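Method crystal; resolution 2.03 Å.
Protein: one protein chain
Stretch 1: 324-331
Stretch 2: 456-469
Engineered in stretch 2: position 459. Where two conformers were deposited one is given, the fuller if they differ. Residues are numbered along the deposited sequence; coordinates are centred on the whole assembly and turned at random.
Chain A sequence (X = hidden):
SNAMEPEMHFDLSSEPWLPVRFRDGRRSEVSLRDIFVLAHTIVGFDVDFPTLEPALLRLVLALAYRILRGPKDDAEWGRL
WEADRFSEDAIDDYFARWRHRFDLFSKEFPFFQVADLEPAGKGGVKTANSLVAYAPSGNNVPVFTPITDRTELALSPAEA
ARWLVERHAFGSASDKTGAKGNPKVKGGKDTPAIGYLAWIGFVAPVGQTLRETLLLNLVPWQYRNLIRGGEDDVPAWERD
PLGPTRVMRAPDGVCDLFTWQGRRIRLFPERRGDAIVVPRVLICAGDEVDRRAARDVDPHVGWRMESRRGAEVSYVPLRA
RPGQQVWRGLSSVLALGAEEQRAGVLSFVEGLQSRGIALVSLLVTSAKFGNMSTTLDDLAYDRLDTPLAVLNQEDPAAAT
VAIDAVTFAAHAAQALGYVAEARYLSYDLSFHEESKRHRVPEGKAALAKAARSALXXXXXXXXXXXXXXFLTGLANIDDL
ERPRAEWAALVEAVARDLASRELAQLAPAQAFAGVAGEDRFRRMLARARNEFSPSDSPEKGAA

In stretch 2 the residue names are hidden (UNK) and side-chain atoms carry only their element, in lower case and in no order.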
# COMPACT_ATOMS: atom_id res chain seq x y z
N GLN A 324 9.22 -6.31 -7.03
CA GLN A 324 10.54 -5.74 -6.65
C GLN A 324 10.52 -5.25 -5.22
O GLN A 324 9.44 -4.91 -4.71
CB GLN A 324 10.94 -4.64 -7.55
CG GLN A 324 10.13 -3.36 -7.40
CD GLN A 324 10.58 -2.27 -8.31
OE1 GLN A 324 10.25 -1.07 -8.11
NE2 GLN A 324 11.13 -2.65 -9.43
N GLN A 325 11.67 -5.13 -4.61
CA GLN A 325 11.83 -4.63 -3.22
C GLN A 325 11.42 -3.14 -3.27
O GLN A 325 11.73 -2.47 -4.25
CB GLN A 325 13.25 -4.78 -2.74
CG GLN A 325 13.72 -6.25 -2.63
CD GLN A 325 14.33 -6.86 -3.88
OE1 GLN A 325 14.29 -6.30 -4.98
NE2 GLN A 325 14.71 -8.11 -3.78
N VAL A 326 10.73 -2.64 -2.29
CA VAL A 326 10.10 -1.32 -2.37
C VAL A 326 11.11 -0.19 -2.57
O VAL A 326 10.84 0.73 -3.32
CB VAL A 326 9.14 -0.99 -1.18
CG1 VAL A 326 9.86 -0.93 0.13
CG2 VAL A 326 8.42 0.33 -1.41
N TRP A 327 12.30 -0.28 -2.01
CA TRP A 327 13.31 0.79 -2.24
C TRP A 327 13.78 0.93 -3.69
O TRP A 327 14.24 2.01 -4.09
CB TRP A 327 14.52 0.60 -1.32
CG TRP A 327 15.16 -0.75 -1.35
CD1 TRP A 327 14.84 -1.84 -0.59
CD2 TRP A 327 16.15 -1.20 -2.29
NE1 TRP A 327 15.59 -2.92 -0.97
CE2 TRP A 327 16.41 -2.55 -2.01
CE3 TRP A 327 16.97 -0.53 -3.23
CZ2 TRP A 327 17.40 -3.29 -2.70
CZ3 TRP A 327 17.95 -1.25 -3.90
CH2 TRP A 327 18.20 -2.60 -3.59
N ARG A 328 13.59 -0.11 -4.54
CA ARG A 328 13.91 0.01 -5.94
C ARG A 328 12.98 1.06 -6.63
O ARG A 328 13.35 1.60 -7.65
CB ARG A 328 13.87 -1.36 -6.63
CG ARG A 328 15.04 -2.21 -6.26
CD ARG A 328 14.84 -3.67 -6.61
NE ARG A 328 14.71 -3.93 -8.03
CZ ARG A 328 14.53 -5.13 -8.55
NH1 ARG A 328 14.39 -6.20 -7.76
NH2 ARG A 328 14.44 -5.28 -9.86
N GLY A 329 11.80 1.31 -6.07
CA GLY A 329 10.87 2.31 -6.58
C GLY A 329 10.86 3.54 -5.67
O GLY A 329 9.84 4.21 -5.57
N LEU A 330 11.97 3.85 -4.95
CA LEU A 330 11.98 5.01 -4.04
C LEU A 330 11.61 6.33 -4.77
O LEU A 330 10.89 7.16 -4.23
CB LEU A 330 13.38 5.14 -3.41
CG LEU A 330 13.55 6.33 -2.42
CD1 LEU A 330 12.57 6.28 -1.32
CD2 LEU A 330 14.95 6.33 -1.85
N SER A 331 12.03 6.49 -6.00
CA SER A 331 11.71 7.70 -6.78
C SER A 331 10.19 7.84 -7.01
O SER A 331 9.71 8.98 -7.01
CB SER A 331 12.48 7.73 -8.13
OG SER A 331 12.00 6.61 -8.86
N UNK A 456 20.73 -10.12 -11.93
CA UNK A 456 20.30 -8.81 -11.38
C UNK A 456 19.38 -9.02 -10.18
O UNK A 456 19.55 -8.39 -9.13
c UNK A 456 19.55 -8.03 -12.47
N UNK A 457 18.37 -9.90 -10.30
CA UNK A 457 17.50 -10.14 -9.14
C UNK A 457 18.28 -10.69 -7.95
O UNK A 457 18.00 -10.35 -6.81
c UNK A 457 16.31 -11.06 -9.47
c UNK A 457 15.29 -10.41 -10.40
o UNK A 457 14.56 -8.92 -8.65
o UNK A 457 14.43 -8.24 -10.74
c UNK A 457 14.70 -9.11 -9.89
N UNK A 458 19.25 -11.52 -8.19
CA UNK A 458 20.06 -12.04 -7.08
C UNK A 458 20.85 -10.90 -6.35
O UNK A 458 20.86 -10.86 -5.14
c UNK A 458 22.31 -15.15 -6.75
o UNK A 458 22.37 -15.53 -7.95
c UNK A 458 21.71 -13.80 -6.40
c UNK A 458 21.04 -13.12 -7.57
o UNK A 458 22.81 -15.80 -5.81
N UNK A 459 21.50 -9.99 -7.07
CA UNK A 459 22.18 -8.89 -6.38
C UNK A 459 21.16 -7.98 -5.65
O UNK A 459 21.42 -7.57 -4.54
c UNK A 459 23.13 -8.08 -7.30
c UNK A 459 24.12 -7.29 -6.39
c UNK A 459 25.12 -6.44 -7.01
c UNK A 459 22.42 -7.17 -8.30
N UNK A 460 19.97 -7.73 -6.21
CA UNK A 460 18.99 -6.92 -5.46
C UNK A 460 18.60 -7.61 -4.14
O UNK A 460 18.47 -6.93 -3.12
c UNK A 460 18.34 -3.55 -9.26
c UNK A 460 18.47 -3.28 -7.93
o UNK A 460 18.42 -2.44 -10.02
c UNK A 460 17.74 -6.64 -6.33
c UNK A 460 18.39 -4.31 -7.00
c UNK A 460 17.75 -5.83 -8.72
c UNK A 460 18.01 -5.59 -7.37
c UNK A 460 17.95 -4.82 -9.68
N UNK A 461 18.47 -8.95 -4.14
CA UNK A 461 18.11 -9.67 -2.93
C UNK A 461 19.21 -9.50 -1.88
O UNK A 461 18.93 -9.25 -0.73
N UNK A 462 20.48 -9.58 -2.32
CA UNK A 462 21.65 -9.38 -1.46
C UNK A 462 21.79 -7.94 -0.97
O UNK A 462 22.32 -7.73 0.10
c UNK A 462 23.75 -11.91 -1.15
c UNK A 462 22.93 -9.77 -2.21
n UNK A 462 25.20 -11.65 -1.22
c UNK A 462 26.06 -12.31 -1.99
c UNK A 462 23.05 -11.29 -2.35
n UNK A 462 27.33 -11.94 -2.03
n UNK A 462 25.66 -13.33 -2.73
N UNK A 463 21.31 -6.95 -1.72
CA UNK A 463 21.44 -5.53 -1.32
C UNK A 463 20.25 -5.05 -0.52
O UNK A 463 20.27 -3.91 -0.04
c UNK A 463 22.99 -3.94 -4.55
c UNK A 463 21.63 -4.64 -2.59
c UNK A 463 22.93 -4.84 -3.33
c UNK A 463 24.18 -4.60 -2.42
N UNK A 464 19.25 -5.92 -0.28
CA UNK A 464 18.06 -5.47 0.40
C UNK A 464 18.35 -5.03 1.85
O UNK A 464 18.06 -3.88 2.18
c UNK A 464 16.95 -6.53 0.34
c UNK A 464 15.64 -6.12 1.00
o UNK A 464 15.02 -5.11 0.56
o UNK A 464 15.28 -6.72 1.97
N UNK A 465 18.90 -5.89 2.68
CA UNK A 465 19.15 -5.53 4.09
C UNK A 465 20.23 -4.42 4.20
O UNK A 465 19.96 -3.39 4.83
c UNK A 465 19.52 -6.78 4.91
N UNK A 466 21.30 -4.46 3.35
CA UNK A 466 22.26 -3.34 3.35
C UNK A 466 21.67 -2.00 2.91
O UNK A 466 21.98 -0.99 3.51
c UNK A 466 23.26 -5.26 2.42
c UNK A 466 21.85 -5.60 2.59
c UNK A 466 23.30 -3.82 2.34
N UNK A 467 20.78 -1.97 1.87
CA UNK A 467 20.17 -0.70 1.45
C UNK A 467 19.29 -0.11 2.58
O UNK A 467 19.34 1.07 2.87
c UNK A 467 19.31 2.64 -1.29
c UNK A 467 18.83 0.49 -0.29
c UNK A 467 17.64 1.03 0.21
c UNK A 467 19.68 1.34 -1.01
c UNK A 467 19.31 -0.86 0.17
c UNK A 467 17.27 2.34 -0.07
o UNK A 467 17.74 4.43 -1.08
c UNK A 467 18.08 3.12 -0.87
N UNK A 468 18.51 -0.93 3.21
CA UNK A 468 17.61 -0.47 4.29
C UNK A 468 18.40 0.15 5.47
O UNK A 468 17.97 1.18 6.04
c UNK A 468 15.04 -3.38 4.13
n UNK A 468 14.07 -3.81 3.13
c UNK A 468 12.82 -3.39 3.01
n UNK A 468 12.31 -2.54 3.89
n UNK A 468 12.06 -3.82 2.02
c UNK A 468 15.69 -2.08 3.68
c UNK A 468 16.74 -1.63 4.75
N UNK A 469 19.52 -0.47 5.84
CA UNK A 469 20.47 0.01 6.87
C UNK A 469 21.09 1.33 6.42
O UNK A 469 21.22 2.24 7.22
c UNK A 469 22.22 -0.52 9.61
c UNK A 469 22.50 -0.65 8.29
c UNK A 469 24.38 -0.18 9.30
n UNK A 469 23.43 -0.20 10.25
c UNK A 469 21.59 -1.02 7.14
n UNK A 469 23.89 -0.47 8.10
O HOH W 1 15.36 -9.77 -6.25
O HOH W 2 15.09 -1.85 -10.08

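Position 456 has one side-chain carbon and touches nothing on stretch 1: Ala 456. Position 457 carries three carbons, the third bearing two oxygens, and this forked end meets the guanidinium of Arg 328; it is Glu 457. Its carboxylate pairs with the guanidinium edge in a two-pronged salt bridge, Arg 328 NH1 to Glu 457 OE1 at 2.9 Å and Arg 328 NH2 to Glu 457 OE2 at 3.1 Å. Position 458 has the same atoms but its CA-to-CB bond points away; it is Glu 458, bonded elsewhere in the structure. Position 459 has four carbons, forked at the first, with one arm two carbons long: Ile 459, an engineered residue, buried without touching stretch 1.

At 460, one carbon leads to a six-carbon ring bearing an oxygen, and the guanidinium of Arg 328 lies flat on its face, planes at 7°: Tyr 460. Arg 328 CZ is 3.3 Å from Tyr 460 CD2; a flat cation suits an electron-rich ring. Position 461 has no side-chain atoms, and its CA lies 3.8 Å from Gln 325 NE2: Gly 461. Position 462 has three carbons, a nitrogen, then a carbon with two more nitrogens: Arg 462, exposed, its CA-to-CB bond pointing away. Position 463 has four carbons forked at the second, and its CB lies 4.1 Å from Trp 327 CH2: Leu 463, apolar as suits a buried site.

Position 464 has two carbons, the second carrying two oxygens, one of which accepts a hydrogen bond from the indole: Asp 464, with Trp 327 NE1 to Asp 464 OD1 at 2.7 Å. Position 465, a single carbon, is Ala 465, its CA-to-CB bond pointing away. At 466, three carbons close onto the backbone nitrogen: Pro 466, which lacks an amide hydrogen and lies at the helix kink. Position 467, another six-carbon ring with an oxygen, forms an offset stack with Trp 327, planes at 13°, its CB over the indole's six-membered ring: Tyr 467. Position 468 has three carbons, a nitrogen and a carbon bearing two nitrogens, and the edge of the Trp 327 ring meets the face of this guanidinium: Arg 468. Arg 468 NE is 4.3 Å from Trp 327 CD1 and bridges to Asp 464 OD1 at 3.0 Å, holding the indole's acceptor. Position 469 bears a five-membered ring of three carbons and two nitrogens: His 469, out of reach.

The contact centres on two neighbours, Trp 327 and Arg 328. Gln 325 OE1 steadies the arginine, accepting from Arg 328 NH1 at 2.8 Å.

Stretch 2 (456-469) AEEIYGRLDAPYRH
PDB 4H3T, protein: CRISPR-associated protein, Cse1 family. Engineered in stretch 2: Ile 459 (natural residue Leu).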